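Side-chain contact in 2-nitrobenzoate nitroreductase (Pseudomonas fluorescens, PDB 4Z85), which reduces 2-nitrobenzoate as a nitroreductase and probably uses FMN as its cofactor, as befits a member of the flavoredoxin family: residues T10-Q13 with K14-L17. Residues are numbered along the deposited sequence; the frame is centred on the assembly and turned at random.
Sequences TNMQ and KYWL
Lys-14 folds back toward the start of its helix and gives its ammonium NZ to Asn-11 OD1 at 3.1 Å, nearly in line with the amide C=O. A bend about CG-CD (chi3 -71°) in an otherwise extended chain turns NZ onto that oxygen, while CG and CE rest against the carbonyl oxygen of Thr-10. On another side of the helix, Met-12 and Trp-16 lie side by side, pointing the same way. CG of Met-12, anti to the backbone N (chi1 -170°), comes to the indole edge in its plane, 3.8 Å from Trp-16 CD1. The bend at the next bond brings SD to 3.7 Å from Trp-16 NE1. This is a Met-aromatic contact of oblique geometry; the same sulfur also stands 5.3 Å from the centroid of the Tyr-15 ring, a looser contact of the same kind. Tyr-15 CD2 in turn sits over the rim of one indole face. The first turn illustrates a capping box: OG1 of Thr-10, the N-cap residue, accepts from Gln-13 N at 3.1 Å, and Gln-13 OE1 takes the N-H of Thr-10 at 3.0 Å, from above the plane of its amide. Four backbone bonds, from the N-H groups of Lys-14 to Leu-17 to the carbonyls of Thr-10 to Gln-13, carry the helix onward. The contact's centre lies about 22 Å from the chain centre. Leu-17 packs on Met-6 and Leu-9 of its own chain; from the second subunit, Arg-176 makes a cation-pi contact with Trp-16, Leu-175 packs on Gln-13 and Leu-17, and Glu-52 on Lys-14 and Tyr-15.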
loop_
_atom_site.group_PDB
_atom_site.type_symbol
_atom_site.label_atom_id
_atom_site.label_comp_id
_atom_site.label_asym_id
_atom_site.label_seq_id
_atom_site.Cartn_x
_atom_site.Cartn_y
_atom_site.Cartn_z
ATOM N N THR A 10 -6.252 -19.589 12.005
ATOM C CA THR A 10 -7.337 -18.751 12.487
ATOM C C THR A 10 -7.254 -17.405 11.781
ATOM O O THR A 10 -6.234 -17.097 11.163
ATOM C CB THR A 10 -7.263 -18.527 14.001
ATOM O OG1 THR A 10 -6.139 -17.687 14.305
ATOM C CG2 THR A 10 -7.102 -19.864 14.730
ATOM N N ASN A 11 -8.310 -16.609 11.889
ATOM C CA ASN A 11 -8.291 -15.262 11.327
ATOM C C ASN A 11 -7.210 -14.392 11.953
ATOM O O ASN A 11 -6.605 -13.565 11.273
ATOM C CB ASN A 11 -9.652 -14.594 11.482
ATOM C CG ASN A 11 -10.606 -14.972 10.369
ATOM O OD1 ASN A 11 -10.184 -15.453 9.316
ATOM N ND2 ASN A 11 -11.899 -14.774 10.600
ATOM N N MET A 12 -6.953 -14.575 13.241
ATOM C CA MET A 12 -5.900 -13.805 13.898
ATOM C C MET A 12 -4.519 -14.180 13.363
ATOM O O MET A 12 -3.650 -13.316 13.171
ATOM C CB MET A 12 -5.944 -14.010 15.413
ATOM C CG MET A 12 -5.038 -13.058 16.185
ATOM S SD MET A 12 -5.463 -11.332 15.881
ATOM C CE MET A 12 -7.231 -11.355 16.192
ATOM N N GLN A 13 -4.315 -15.469 13.120
ATOM C CA GLN A 13 -3.035 -15.944 12.621
ATOM C C GLN A 13 -2.793 -15.421 11.200
ATOM O O GLN A 13 -1.684 -14.969 10.863
ATOM C CB GLN A 13 -2.977 -17.471 12.666
ATOM C CG GLN A 13 -2.948 -18.010 14.102
ATOM C CD GLN A 13 -3.061 -19.527 14.175
ATOM O OE1 GLN A 13 -3.622 -20.174 13.288
ATOM N NE2 GLN A 13 -2.513 -20.102 15.243
ATOM N N LYS A 14 -3.850 -15.459 10.392
ATOM C CA LYS A 14 -3.796 -14.912 9.039
ATOM C C LYS A 14 -3.503 -13.421 9.087
ATOM O O LYS A 14 -2.643 -12.929 8.351
ATOM C CB LYS A 14 -5.099 -15.189 8.284
ATOM C CG LYS A 14 -5.187 -16.631 7.773
ATOM C CD LYS A 14 -6.475 -16.925 7.017
ATOM C CE LYS A 14 -7.666 -16.974 7.937
ATOM N NZ LYS A 14 -8.918 -17.353 7.228
ATOM N N TYR A 15 -4.199 -12.700 9.956
ATOM C CA TYR A 15 -3.917 -11.277 10.144
ATOM C C TYR A 15 -2.442 -11.040 10.464
ATOM O O TYR A 15 -1.792 -10.188 9.850
ATOM C CB TYR A 15 -4.790 -10.686 11.245
ATOM C CG TYR A 15 -4.387 -9.281 11.642
ATOM C CD1 TYR A 15 -4.859 -8.171 10.939
ATOM C CD2 TYR A 15 -3.534 -9.064 12.714
ATOM C CE1 TYR A 15 -4.489 -6.884 11.309
ATOM C CE2 TYR A 15 -3.158 -7.783 13.083
ATOM C CZ TYR A 15 -3.634 -6.703 12.380
ATOM O OH TYR A 15 -3.249 -5.440 12.774
ATOM N N TRP A 16 -1.888 -11.787 11.416
ATOM C CA TRP A 16 -0.495 -11.530 11.768
ATOM C C TRP A 16 0.476 -11.862 10.646
ATOM O O TRP A 16 1.448 -11.121 10.442
ATOM C CB TRP A 16 -0.105 -12.277 13.049
ATOM C CG TRP A 16 -0.557 -11.525 14.242
ATOM C CD1 TRP A 16 -1.692 -11.735 14.960
ATOM C CD2 TRP A 16 0.097 -10.404 14.841
ATOM N NE1 TRP A 16 -1.786 -10.820 15.981
ATOM C CE2 TRP A 16 -0.698 -9.990 15.929
ATOM C CE3 TRP A 16 1.284 -9.714 14.567
ATOM C CZ2 TRP A 16 -0.346 -8.912 16.746
ATOM C CZ3 TRP A 16 1.635 -8.644 15.382
ATOM C CH2 TRP A 16 0.819 -8.252 16.455
ATOM N N LEU A 17 0.229 -12.942 9.906
ATOM C CA LEU A 17 1.166 -13.319 8.846
ATOM C C LEU A 17 1.091 -12.344 7.643
ATOM O O LEU A 17 2.129 -11.959 7.054
ATOM C CB LEU A 17 0.917 -14.748 8.383
ATOM C CG LEU A 17 1.293 -15.827 9.412
ATOM C CD1 LEU A 17 1.013 -17.209 8.840
ATOM C CD2 LEU A 17 2.755 -15.700 9.813
#